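Local coordinates for mannosylglycerate hydrolase MGH1-like glycoside hydrolase domain-containing protein (Thermus thermophilus HB8, PDB 4WVA) that hydrolyses mannosylglycerate, a solute made by thermophiles under osmotic stress, to mannose and glycerate, and also cleaves glucosylglycerate, at the interface of chains A and B. Residues are numbered along the deposited sequence; one frame, centred on the assembly and turned at random. Chains: chain A/B, Uncharacterized protein.

The interface of chains A and B. Residues chain A 249, 253, 257, 259; chain B 149-151, 153, 287.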
# COMPACT_ATOMS: atom_id res chain seq x y z
N TYR A 249 -0.99 -16.87 -2.23
CA TYR A 249 -1.65 -16.25 -3.37
C TYR A 249 -0.88 -16.56 -4.66
O TYR A 249 -1.46 -16.97 -5.67
CB TYR A 249 -1.75 -14.73 -3.16
CG TYR A 249 -2.14 -14.02 -4.44
CD1 TYR A 249 -3.48 -13.84 -4.78
CD2 TYR A 249 -1.18 -13.56 -5.33
CE1 TYR A 249 -3.85 -13.23 -5.97
CE2 TYR A 249 -1.54 -12.95 -6.52
CZ TYR A 249 -2.87 -12.79 -6.84
OH TYR A 249 -3.21 -12.18 -8.03
N VAL A 253 -2.22 -18.68 -7.97
CA VAL A 253 -2.29 -18.18 -9.35
C VAL A 253 -1.48 -19.10 -10.27
O VAL A 253 -1.95 -19.45 -11.37
CB VAL A 253 -1.83 -16.71 -9.49
CG1 VAL A 253 -1.86 -16.29 -10.95
CG2 VAL A 253 -2.74 -15.80 -8.69
N GLU A 257 -5.58 -22.01 -9.34
CA GLU A 257 -6.64 -22.12 -8.35
C GLU A 257 -7.20 -20.72 -8.07
O GLU A 257 -6.53 -19.72 -8.33
CB GLU A 257 -6.10 -22.75 -7.07
CG GLU A 257 -5.59 -24.16 -7.27
CD GLU A 257 -6.72 -25.15 -7.52
OE1 GLU A 257 -7.89 -24.77 -7.34
OE2 GLU A 257 -6.44 -26.29 -7.93
N PRO A 259 -7.88 -17.64 -6.00
CA PRO A 259 -7.32 -17.10 -4.76
C PRO A 259 -8.15 -16.00 -4.10
O PRO A 259 -7.62 -15.25 -3.28
CB PRO A 259 -5.98 -16.50 -5.22
CG PRO A 259 -6.18 -16.18 -6.66
CD PRO A 259 -7.45 -16.82 -7.15
N TYR B 149 -10.48 -16.86 -12.73
CA TYR B 149 -10.19 -17.31 -11.36
C TYR B 149 -10.14 -16.15 -10.35
O TYR B 149 -9.74 -16.36 -9.20
CB TYR B 149 -8.88 -18.10 -11.30
CG TYR B 149 -8.92 -19.44 -12.03
CD1 TYR B 149 -9.63 -20.52 -11.50
CD2 TYR B 149 -8.24 -19.63 -13.23
CE1 TYR B 149 -9.67 -21.75 -12.15
CE2 TYR B 149 -8.27 -20.85 -13.90
CZ TYR B 149 -8.99 -21.90 -13.35
OH TYR B 149 -9.02 -23.12 -14.00
N ARG B 150 -10.55 -14.94 -10.78
CA ARG B 150 -10.71 -13.79 -9.88
C ARG B 150 -9.41 -13.43 -9.16
O ARG B 150 -9.40 -13.06 -7.97
CB ARG B 150 -11.81 -14.08 -8.87
CG ARG B 150 -13.13 -14.46 -9.51
CD ARG B 150 -14.22 -14.51 -8.46
NE ARG B 150 -13.99 -15.60 -7.52
CZ ARG B 150 -14.65 -15.76 -6.37
NH1 ARG B 150 -15.61 -14.90 -6.02
NH2 ARG B 150 -14.35 -16.78 -5.57
N THR B 151 -8.31 -13.53 -9.89
CA THR B 151 -6.99 -13.32 -9.34
C THR B 151 -6.59 -11.86 -9.18
O THR B 151 -5.69 -11.55 -8.40
CB THR B 151 -5.88 -13.99 -10.19
OG1 THR B 151 -5.74 -13.32 -11.46
CG2 THR B 151 -6.17 -15.47 -10.41
N LEU B 153 -5.23 -10.43 -11.77
CA LEU B 153 -4.31 -10.37 -12.91
C LEU B 153 -5.00 -10.87 -14.16
O LEU B 153 -5.77 -11.83 -14.09
CB LEU B 153 -3.07 -11.22 -12.64
CG LEU B 153 -2.18 -10.70 -11.53
CD1 LEU B 153 -1.32 -11.82 -10.97
CD2 LEU B 153 -1.31 -9.56 -12.03
N TRP B 287 4.53 -14.36 -15.83
CA TRP B 287 4.28 -15.73 -15.45
C TRP B 287 3.67 -16.55 -16.58
O TRP B 287 2.77 -16.10 -17.28
CB TRP B 287 3.38 -15.80 -14.23
CG TRP B 287 3.97 -15.34 -12.95
CD1 TRP B 287 5.26 -14.96 -12.69
CD2 TRP B 287 3.28 -15.27 -11.70
NE1 TRP B 287 5.40 -14.64 -11.37
CE2 TRP B 287 4.20 -14.82 -10.74
CE3 TRP B 287 1.96 -15.51 -11.31
CZ2 TRP B 287 3.84 -14.63 -9.41
CZ3 TRP B 287 1.61 -15.31 -9.99
CH2 TRP B 287 2.55 -14.87 -9.06
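With CG turned away from its own backbone N (chi1 167°), A:Tyr249 points its phenol out of helix 235-254 towards B:Thr151, whose chi1 of 69° tucks OG1 between N and C and leaves the methyl CG2 facing chain A. The two chains are copies of a GH63 (alpha/alpha)6-barrel hydrolase, and here the C-terminal end of helix 235-254 and the loop after it pack on a loop of the neighbour and on the tryptophan of its strand 287-288. This patch is small, with 137 Å² buried in total, and the whole interface departs from exact two-fold symmetry; the pairing may be one of crystal packing.

A hydrogen bond runs from the phenol OH of A:Tyr249 to the main-chain O of B:Thr151, 2.6 Å long. The acceptor lies at the edge of the ring, in its plane, but the donor stands 34° off the carbonyl plane. CD1 of B:Leu153 reaches the same OH at 3.5 Å, adding an apolar neighbour to the bonded group. Within chain B, the backbone N of B:Leu153 donates to OG1 of B:Thr151 at 3.0 Å, which helps fix the threonine's rotation. A phenylalanine in place of A:Tyr249 would probably leave the carbonyl of B:Thr151 without this cross-chain donor.

One helical turn on, A:Val253 divides its branches between two partners. CG2 sits over the rim of one face of the A:Tyr249 ring and meets CG2 of B:Thr151 at 3.8 Å. CG1 lies 3.7 Å from CZ3 of B:Trp287, whose indole presents its edge, with the valine CB in the ring plane. Beside the valine, CD of A:Pro259 lies 3.8 Å from CG2 of B:Thr151, so that the methyl points into the groove between proline and valine.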